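Local atomic coordinates of N-acetylglucosamine-6-phosphate deacetylase (Mycobacterium smegmatis, PDB entry 6FV4), a protein that probably removes the acetyl group from N-acetylglucosamine-6-phosphate by metal-dependent hydrolysis, a step of amino-sugar metabolism in mycobacteria. Residues Leu18-Thr23 and Asp56-Ala61; Ala39-Val44 and Gly368-Leu373; Val64-Val69 and Leu345-Ala350; Val327-Val332 and Asp379-Ala384. The protein carries 1 engineered substitution. All coordinates share one frame; numbering follows the deposited sequence.

Interaction 1: Leu18-Thr23 and Asp56-Ala61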
# COMPACT_ATOMS: atom_id res chain seq x y z
N LEU B 18 -34.49 -21.83 15.81
CA LEU B 18 -34.34 -21.50 14.40
C LEU B 18 -34.49 -20.00 14.22
O LEU B 18 -35.54 -19.43 14.52
CB LEU B 18 -35.37 -22.26 13.57
CG LEU B 18 -35.12 -22.25 12.07
CD1 LEU B 18 -33.65 -22.51 11.79
CD2 LEU B 18 -35.99 -23.29 11.39
N LEU B 19 -33.44 -19.36 13.73
CA LEU B 19 -33.42 -17.93 13.46
C LEU B 19 -33.38 -17.68 11.96
O LEU B 19 -32.65 -18.37 11.24
CB LEU B 19 -32.20 -17.26 14.09
CG LEU B 19 -32.16 -17.09 15.59
CD1 LEU B 19 -30.83 -16.47 15.97
CD2 LEU B 19 -33.32 -16.20 15.99
N THR B 20 -34.14 -16.70 11.49
CA THR B 20 -34.07 -16.26 10.09
C THR B 20 -33.77 -14.78 10.02
O THR B 20 -34.16 -14.00 10.90
CB THR B 20 -35.37 -16.50 9.31
OG1 THR B 20 -36.46 -15.84 9.96
CG2 THR B 20 -35.67 -17.99 9.15
N ALA B 21 -33.10 -14.38 8.94
CA ALA B 21 -32.85 -12.97 8.68
C ALA B 21 -32.77 -12.77 7.17
O ALA B 21 -32.49 -13.71 6.43
CB ALA B 21 -31.57 -12.49 9.35
N ASP B 22 -33.01 -11.54 6.74
CA ASP B 22 -32.91 -11.23 5.31
C ASP B 22 -31.51 -11.51 4.77
O ASP B 22 -31.37 -11.92 3.61
CB ASP B 22 -33.28 -9.77 5.07
CG ASP B 22 -34.72 -9.60 4.63
OD1 ASP B 22 -35.52 -10.55 4.79
OD2 ASP B 22 -35.05 -8.50 4.13
N THR B 23 -30.47 -11.30 5.59
CA THR B 23 -29.08 -11.52 5.18
C THR B 23 -28.30 -12.14 6.33
O THR B 23 -28.31 -11.59 7.43
CB THR B 23 -28.39 -10.22 4.77
OG1 THR B 23 -29.11 -9.57 3.72
CG2 THR B 23 -26.98 -10.52 4.31
N ASP B 56 -38.26 -19.81 15.04
CA ASP B 56 -38.59 -19.34 16.39
C ASP B 56 -38.49 -17.83 16.48
O ASP B 56 -39.23 -17.21 17.25
CB ASP B 56 -37.67 -20.00 17.42
CG ASP B 56 -37.77 -21.52 17.42
OD1 ASP B 56 -38.38 -22.08 18.36
OD2 ASP B 56 -37.25 -22.17 16.49
N ARG B 57 -37.59 -17.21 15.72
CA ARG B 57 -37.57 -15.76 15.63
C ARG B 57 -37.14 -15.35 14.23
O ARG B 57 -36.06 -15.73 13.76
CB ARG B 57 -36.64 -15.15 16.68
CG ARG B 57 -36.77 -13.63 16.76
CD ARG B 57 -35.67 -13.06 17.61
NE ARG B 57 -35.67 -13.63 18.95
CZ ARG B 57 -36.21 -13.04 20.00
NH1 ARG B 57 -36.78 -11.85 19.85
NH2 ARG B 57 -36.16 -13.62 21.20
N ASN B 58 -37.99 -14.59 13.56
CA ASN B 58 -37.64 -13.99 12.29
C ASN B 58 -37.09 -12.60 12.58
O ASN B 58 -37.81 -11.75 13.11
CB ASN B 58 -38.84 -13.94 11.35
CG ASN B 58 -38.47 -13.47 9.96
OD1 ASN B 58 -37.30 -13.23 9.65
ND2 ASN B 58 -39.48 -13.36 9.09
N LEU B 59 -35.82 -12.38 12.25
CA LEU B 59 -35.23 -11.08 12.49
C LEU B 59 -35.63 -10.06 11.43
O LEU B 59 -35.35 -8.87 11.58
CB LEU B 59 -33.72 -11.22 12.58
CG LEU B 59 -33.34 -12.10 13.78
CD1 LEU B 59 -31.92 -12.62 13.68
CD2 LEU B 59 -33.57 -11.34 15.08
N GLY B 60 -36.30 -10.51 10.36
CA GLY B 60 -36.83 -9.57 9.38
C GLY B 60 -35.74 -8.98 8.51
O GLY B 60 -34.83 -9.68 8.06
N ALA B 61 -35.84 -7.67 8.29
CA ALA B 61 -34.90 -6.98 7.41
C ALA B 61 -33.64 -6.60 8.16
O ALA B 61 -33.23 -5.44 8.16
CB ALA B 61 -35.55 -5.73 6.82
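T20 and N58 make the side-chain to side-chain hydrogen bond across this contact. T20 OG1 donates to N58 OD1 over 2.8 Å. It comes from above the amide plane of N58, not along a lone pair. G60 N donates to N58 OD1 from the opposite face at 3.0 Å, which closes an Asx turn. T20 holds OG1 between its backbone N and carbonyl carbon (chi1 57°), and this turns the hydroxyl to the asparagine.

At the other end, L18 N donates to D56 OD2 at 2.9 Å, from above the carboxylate plane. L18 O accepts twice, from D56 N and from R57 N. The backbone ladder continues with T20 N to R57 O and L59 N to T20 O, the latter 2.7 Å long. D22 N to G60 O follows beyond the paired strands. The pairing is parallel, L19 opposite R57 and T20 opposite N58. Within the chain, strand 57-58 is an outermost strand of a four-stranded mixed sheet.

Packing takes the other face. L19 and R57 lie side by side and point the same way, with L19 CD2 3.5 Å from R57 CB. W391 touches both side chains. Further along, A21 CB meets L59 CB at 4.1 Å, and V64 packs on both residues.

The contact is polar on the T20 and N58 face and largely apolar on the face of L19. N58 OD1 is gripped from both faces of its amide, which should limit rotation of that group where the strand gives way to the turn.

Interaction 2: Ala39-Val44 and Gly368-Leu373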
# COMPACT_ATOMS: atom_id res chain seq x y z
N ALA B 39 -28.46 -24.84 19.04
CA ALA B 39 -28.76 -25.76 20.13
C ALA B 39 -27.80 -25.46 21.26
O ALA B 39 -26.58 -25.47 21.05
CB ALA B 39 -28.62 -27.23 19.70
N SER B 40 -28.35 -25.18 22.44
CA SER B 40 -27.55 -24.87 23.63
C SER B 40 -26.65 -23.70 23.25
O SER B 40 -27.17 -22.63 22.88
CB SER B 40 -26.88 -26.17 24.08
OG SER B 40 -25.89 -25.97 25.06
N ASP B 41 -25.33 -23.85 23.25
CA ASP B 41 -24.43 -22.76 22.88
C ASP B 41 -23.80 -22.93 21.50
O ASP B 41 -22.87 -22.20 21.18
CB ASP B 41 -23.33 -22.60 23.94
CG ASP B 41 -22.40 -23.80 23.99
OD1 ASP B 41 -22.85 -24.89 23.60
OD2 ASP B 41 -21.24 -23.65 24.45
N ARG B 42 -24.28 -23.87 20.68
CA ARG B 42 -23.63 -24.19 19.42
C ARG B 42 -24.54 -23.91 18.23
O ARG B 42 -25.77 -24.05 18.31
CB ARG B 42 -23.18 -25.67 19.37
CG ARG B 42 -22.47 -26.19 20.62
CD ARG B 42 -21.28 -25.32 21.03
NE ARG B 42 -20.20 -25.27 20.05
CZ ARG B 42 -18.97 -24.84 20.31
NH1 ARG B 42 -18.65 -24.43 21.54
NH2 ARG B 42 -18.05 -24.82 19.35
N VAL B 43 -23.93 -23.50 17.11
CA VAL B 43 -24.64 -23.54 15.84
C VAL B 43 -24.74 -24.99 15.40
O VAL B 43 -23.74 -25.72 15.40
CB VAL B 43 -23.93 -22.67 14.79
CG1 VAL B 43 -24.62 -22.79 13.41
CG2 VAL B 43 -23.87 -21.19 15.22
N VAL B 44 -25.95 -25.44 15.09
CA VAL B 44 -26.18 -26.77 14.53
C VAL B 44 -26.07 -26.76 13.01
O VAL B 44 -25.32 -27.54 12.41
CB VAL B 44 -27.56 -27.29 14.97
CG1 VAL B 44 -27.87 -28.64 14.32
CG2 VAL B 44 -27.61 -27.39 16.45
N GLY B 368 -21.12 -26.56 14.20
CA GLY B 368 -20.13 -26.82 15.21
C GLY B 368 -19.63 -25.59 15.95
O GLY B 368 -19.14 -25.72 17.08
N ALA B 369 -19.74 -24.40 15.36
CA ALA B 369 -19.21 -23.20 15.97
C ALA B 369 -20.08 -22.73 17.13
O ALA B 369 -21.28 -23.02 17.20
CB ALA B 369 -19.10 -22.08 14.93
N ARG B 370 -19.46 -22.00 18.07
CA ARG B 370 -20.23 -21.41 19.15
C ARG B 370 -21.16 -20.34 18.60
O ARG B 370 -20.84 -19.65 17.62
CB ARG B 370 -19.32 -20.83 20.24
CG ARG B 370 -20.02 -20.78 21.60
CD ARG B 370 -19.13 -20.29 22.72
NE ARG B 370 -18.80 -18.87 22.55
CZ ARG B 370 -18.01 -18.19 23.37
NH1 ARG B 370 -17.46 -18.79 24.44
NH2 ARG B 370 -17.76 -16.91 23.12
N ALA B 371 -22.33 -20.21 19.21
CA ALA B 371 -23.39 -19.36 18.68
C ALA B 371 -23.20 -17.93 19.19
O ALA B 371 -23.87 -17.45 20.11
CB ALA B 371 -24.76 -19.91 19.06
N ASP B 372 -22.25 -17.24 18.56
CA ASP B 372 -21.96 -15.84 18.83
C ASP B 372 -22.30 -15.07 17.56
O ASP B 372 -21.69 -15.31 16.51
CB ASP B 372 -20.50 -15.61 19.19
CG ASP B 372 -20.03 -16.46 20.35
OD1 ASP B 372 -20.87 -17.03 21.08
OD2 ASP B 372 -18.80 -16.55 20.54
N LEU B 373 -23.28 -14.18 17.63
CA LEU B 373 -23.69 -13.45 16.44
C LEU B 373 -24.23 -12.09 16.83
O LEU B 373 -24.53 -11.83 18.00
CB LEU B 373 -24.73 -14.24 15.62
CG LEU B 373 -26.03 -14.72 16.28
CD1 LEU B 373 -27.06 -13.60 16.45
CD2 LEU B 373 -26.63 -15.86 15.44
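R42 reaches over the loop 368-373 with a curled side chain. R42 CB lies 3.9 Å from A369 O. Bends at chi2 and chi3 (-53° and -63°) fold the chain back toward the loop. NE makes only a weak bond to G368 O. At the tip, R42 NH2 donates to G368 O over 2.7 Å, and that oxygen lies in the guanidinium plane. R370 N sits over one face of the group, offset toward its rim. R42 NH1 ends 3.9 Å from R370 CB and keeps a long ion pair with D41 OD2.

R42 closes a type II' beta turn from A39, the hairpin turn between strands 34-39 and 42-48. The loop leads into strand 373-376. Backbone bonds join the two on either side of R42: A371 N to D41 O, and V43 N to A369 O at 2.7 Å. G368 N also donates to V43 O.

R370 crosses R42 obliquely, their guanidinium planes 71° apart. It turns its own charge to D372, gripping the carboxylate side-on through NE and NH2. On the buried side, V43 CG2 packs 4.1 Å from A371 CB, with I38 against both side chains.

Interaction 3: Val64-Val69 and Leu345-Ala350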
# COMPACT_ATOMS: atom_id res chain seq x y z
N VAL B 64 -27.44 -10.41 9.85
CA VAL B 64 -26.75 -11.14 10.92
C VAL B 64 -25.30 -11.34 10.52
O VAL B 64 -25.01 -11.70 9.37
CB VAL B 64 -27.43 -12.49 11.21
CG1 VAL B 64 -26.62 -13.29 12.23
CG2 VAL B 64 -28.86 -12.28 11.71
N VAL B 65 -24.39 -11.09 11.45
CA VAL B 65 -22.96 -11.31 11.23
C VAL B 65 -22.43 -12.12 12.41
O VAL B 65 -23.07 -12.18 13.47
CB VAL B 65 -22.20 -9.97 11.09
CG1 VAL B 65 -22.68 -9.22 9.81
CG2 VAL B 65 -22.35 -9.13 12.36
N PRO B 66 -21.27 -12.74 12.26
CA PRO B 66 -20.64 -13.38 13.43
C PRO B 66 -20.30 -12.32 14.47
O PRO B 66 -20.18 -11.13 14.17
CB PRO B 66 -19.37 -14.03 12.86
CG PRO B 66 -19.50 -13.95 11.34
CD PRO B 66 -20.42 -12.81 11.06
N GLY B 67 -20.16 -12.76 15.72
CA GLY B 67 -19.80 -11.83 16.78
C GLY B 67 -18.47 -11.15 16.47
O GLY B 67 -17.57 -11.75 15.87
N PHE B 68 -18.36 -9.88 16.86
CA PHE B 68 -17.10 -9.17 16.68
C PHE B 68 -16.05 -9.71 17.65
O PHE B 68 -16.35 -10.11 18.77
CB PHE B 68 -17.29 -7.66 16.89
CG PHE B 68 -18.32 -7.03 15.96
CD1 PHE B 68 -19.28 -6.16 16.46
CD2 PHE B 68 -18.30 -7.29 14.59
CE1 PHE B 68 -20.21 -5.55 15.62
CE2 PHE B 68 -19.25 -6.68 13.74
CZ PHE B 68 -20.20 -5.82 14.27
N VAL B 69 -14.80 -9.74 17.17
CA VAL B 69 -13.64 -10.26 17.90
C VAL B 69 -12.67 -9.10 18.07
O VAL B 69 -11.89 -8.80 17.16
CB VAL B 69 -12.98 -11.43 17.16
CG1 VAL B 69 -11.78 -11.96 17.96
CG2 VAL B 69 -13.99 -12.54 16.90
N LEU B 345 -16.14 -8.05 3.39
CA LEU B 345 -14.80 -7.71 3.83
C LEU B 345 -14.79 -7.36 5.32
O LEU B 345 -13.94 -7.84 6.07
CB LEU B 345 -14.26 -6.55 3.01
CG LEU B 345 -12.89 -6.02 3.41
CD1 LEU B 345 -11.84 -7.09 3.23
CD2 LEU B 345 -12.56 -4.75 2.61
N ALA B 346 -15.75 -6.54 5.76
CA ALA B 346 -15.78 -6.09 7.14
C ALA B 346 -15.94 -7.27 8.10
O ALA B 346 -15.35 -7.29 9.18
CB ALA B 346 -16.89 -5.06 7.33
N VAL B 347 -16.71 -8.30 7.69
CA VAL B 347 -16.86 -9.47 8.56
C VAL B 347 -15.53 -10.21 8.70
O VAL B 347 -15.18 -10.67 9.79
CB VAL B 347 -17.98 -10.38 8.03
CG1 VAL B 347 -17.86 -11.77 8.65
CG2 VAL B 347 -19.32 -9.79 8.36
N ARG B 348 -14.77 -10.32 7.61
CA ARG B 348 -13.43 -10.90 7.72
C ARG B 348 -12.55 -10.07 8.66
O ARG B 348 -11.85 -10.62 9.51
CB ARG B 348 -12.79 -10.98 6.34
CG ARG B 348 -13.13 -12.25 5.57
CD ARG B 348 -12.94 -12.03 4.07
NE ARG B 348 -12.70 -13.29 3.36
CZ ARG B 348 -13.66 -14.06 2.84
NH1 ARG B 348 -14.94 -13.72 2.95
NH2 ARG B 348 -13.34 -15.18 2.21
N GLN B 349 -12.58 -8.75 8.51
CA GLN B 349 -11.66 -7.91 9.28
C GLN B 349 -12.07 -7.79 10.74
O GLN B 349 -11.20 -7.56 11.60
CB GLN B 349 -11.58 -6.52 8.66
CG GLN B 349 -10.95 -6.53 7.28
CD GLN B 349 -10.94 -5.17 6.67
OE1 GLN B 349 -11.77 -4.32 7.02
NE2 GLN B 349 -9.98 -4.93 5.76
N ALA B 350 -13.36 -7.88 11.05
CA ALA B 350 -13.82 -7.66 12.42
C ALA B 350 -14.08 -8.96 13.18
O ALA B 350 -14.26 -8.91 14.40
CB ALA B 350 -15.10 -6.83 12.43
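V347 points its two methyls at two neighbouring residues, V65 and P66. The contact sets helix 339-357 against strand 63-76, the long strand that carries the metal ligands H72 and H74. It lies where this strand passes from the small beta domain into the barrel, if the domains are those usual for the NagA family. V347 CG1 is anti to the backbone N (chi1 163°) and meets the proline ring, 3.7 Å from P66 CD. The two side chains cross at about a right angle. V347 CG2 goes to the valine instead and lies 3.7 Å from V65 CG1; these side chains meet at a slant.

One turn further along the helix, A350 takes over. A350 CB is 3.9 Å from F68 CD2, an oblique approach to the ring. The ring also meets that of F328 from helix 324-334, with the planes at about 40°. C351 touches both P66 and F68.

All six touching residues are buried, and the side chains that meet are apolar. The polar link is made by the backbone. Helix 339-357 has a wider pi-type turn at 348-350, and there A350 O accepts from V69 N, 2.9 Å away in a nearly straight bond with an angle of 173° at the hydrogen.

Interaction 4: Val327-Val332 and Asp379-Ala384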
# COMPACT_ATOMS: atom_id res chain seq x y z
N VAL B 327 -16.41 0.71 14.44
CA VAL B 327 -15.36 0.50 13.46
C VAL B 327 -15.87 -0.38 12.31
O VAL B 327 -15.50 -0.17 11.15
CB VAL B 327 -14.09 -0.08 14.10
CG1 VAL B 327 -13.61 0.83 15.24
CG2 VAL B 327 -14.33 -1.48 14.58
N PHE B 328 -16.73 -1.36 12.62
CA PHE B 328 -17.36 -2.17 11.58
C PHE B 328 -18.11 -1.28 10.58
O PHE B 328 -17.95 -1.41 9.36
CB PHE B 328 -18.30 -3.19 12.21
CG PHE B 328 -18.95 -4.14 11.21
CD1 PHE B 328 -18.30 -5.29 10.79
CD2 PHE B 328 -20.22 -3.89 10.72
CE1 PHE B 328 -18.90 -6.18 9.89
CE2 PHE B 328 -20.83 -4.76 9.81
CZ PHE B 328 -20.16 -5.91 9.39
N ARG B 329 -18.95 -0.39 11.10
CA ARG B 329 -19.76 0.47 10.25
C ARG B 329 -18.89 1.44 9.46
O ARG B 329 -19.15 1.70 8.28
CB ARG B 329 -20.78 1.21 11.12
CG ARG B 329 -21.78 2.09 10.41
CD ARG B 329 -22.90 2.56 11.37
NE ARG B 329 -22.41 2.93 12.70
CZ ARG B 329 -22.71 2.29 13.84
NH1 ARG B 329 -23.52 1.23 13.83
NH2 ARG B 329 -22.20 2.71 14.99
N LEU B 330 -17.82 1.96 10.08
CA LEU B 330 -16.88 2.82 9.34
C LEU B 330 -16.08 2.02 8.32
O LEU B 330 -15.81 2.51 7.21
CB LEU B 330 -15.96 3.54 10.32
CG LEU B 330 -16.60 4.73 11.05
CD1 LEU B 330 -15.68 5.32 12.13
CD2 LEU B 330 -17.01 5.81 10.01
N ALA B 331 -15.70 0.79 8.66
CA ALA B 331 -15.03 -0.07 7.69
C ALA B 331 -15.90 -0.30 6.45
O ALA B 331 -15.40 -0.23 5.32
CB ALA B 331 -14.67 -1.41 8.35
N VAL B 332 -17.19 -0.57 6.64
CA VAL B 332 -18.09 -0.80 5.51
C VAL B 332 -18.25 0.48 4.69
O VAL B 332 -18.35 0.45 3.46
CB VAL B 332 -19.46 -1.31 6.00
CG1 VAL B 332 -20.44 -1.43 4.84
CG2 VAL B 332 -19.33 -2.66 6.73
N ASP B 379 -29.13 0.64 8.93
CA ASP B 379 -28.08 1.59 9.27
C ASP B 379 -26.83 0.91 9.83
O ASP B 379 -25.91 1.61 10.26
CB ASP B 379 -28.60 2.61 10.29
CG ASP B 379 -29.74 3.46 9.73
OD1 ASP B 379 -29.79 3.67 8.49
OD2 ASP B 379 -30.59 3.91 10.53
N LEU B 380 -26.78 -0.43 9.83
CA LEU B 380 -25.70 -1.19 10.45
C LEU B 380 -25.54 -0.85 11.94
O LEU B 380 -24.44 -0.88 12.48
CB LEU B 380 -24.37 -0.99 9.71
CG LEU B 380 -24.31 -1.48 8.26
CD1 LEU B 380 -22.87 -1.65 7.79
CD2 LEU B 380 -25.08 -2.79 8.11
N ALA B 381 -26.65 -0.54 12.61
CA ALA B 381 -26.65 -0.41 14.06
C ALA B 381 -27.02 -1.75 14.69
O ALA B 381 -27.92 -2.44 14.20
CB ALA B 381 -27.63 0.66 14.53
N VAL B 382 -26.34 -2.08 15.79
CA VAL B 382 -26.62 -3.30 16.54
C VAL B 382 -28.00 -3.22 17.17
O VAL B 382 -28.30 -2.28 17.92
CB VAL B 382 -25.56 -3.53 17.63
CG1 VAL B 382 -25.99 -4.70 18.53
CG2 VAL B 382 -24.20 -3.77 17.02
N THR B 383 -28.83 -4.22 16.89
CA THR B 383 -30.14 -4.33 17.50
C THR B 383 -30.27 -5.54 18.41
O THR B 383 -31.17 -5.58 19.25
CB THR B 383 -31.24 -4.39 16.42
OG1 THR B 383 -30.97 -5.49 15.55
CG2 THR B 383 -31.25 -3.09 15.60
N ALA B 384 -29.38 -6.52 18.27
CA ALA B 384 -29.39 -7.69 19.14
C ALA B 384 -28.01 -8.34 19.11
O ALA B 384 -27.28 -8.20 18.12
CB ALA B 384 -30.47 -8.69 18.72
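Helix 324-334 packs here against the turn between strands 373-376 and 382-387, an antiparallel pair near the C-terminal end of the chain. L380 is the main residue from the turn. Its CG is anti to the carbonyl carbon (chi1 -63°), and the side chain runs toward the helix. L380 CD1 meets V332 tip to tip, 3.8 Å from both CG1 and CG2 of that valine. L380 CD1 also lies 4.2 Å from F328 CE2. V332 CG2 in turn sits over one face of the F328 ring, so the leucine methyl, the valine and the ring form one apolar cluster. A346 of helix 339-357 packs on both F328 and V332, and L343 of that helix touches L380.

R329 covers the outer side. It slides past L380 in the opposite direction, with R329 CG 4.1 Å from L380 CB. CG is anti to the backbone N, and a bend at chi3 (41°) turns the tip to the turn backbone. R329 CD lies 3.3 Å from D379 O. R329 NH1 gives a weak bond to L380 O, 2.7 Å long but bent to 129° at the hydrogen; that oxygen is at the edge of the guanidinium, near its plane. R329 NH1 also has a long, weak ion pair with E325, whose carboxylate accepts from V382 N.

The arrangement is that of a beta-hairpin turn seated on a helix: apolar residues inside, an arginine lying along the outer side.

How the interactions relate
Interactions 1 to 3 meet around strand 63-76 and the loop that enters strand 373-376. V64 N of interaction 3 lies 2.8 Å from T23 O of interaction 1, a probable hydrogen bond. D372 O of interaction 2 is 3.1 Å from G67 N of interaction 3, also a probable bond. L19 CD1 and L373 CD2 join interactions 1 and 2 at 4.3 Å. Interactions 3 and 4, with centres 10 Å apart, share an apolar layer, where V347 N is 3.8 Å from F328 CE1. In interaction 3 the side chain of V69 is about 10 Å from that of the zinc ligand H72. A bound cadmium ion lies about 7 Å from the L18 side chain of interaction 1.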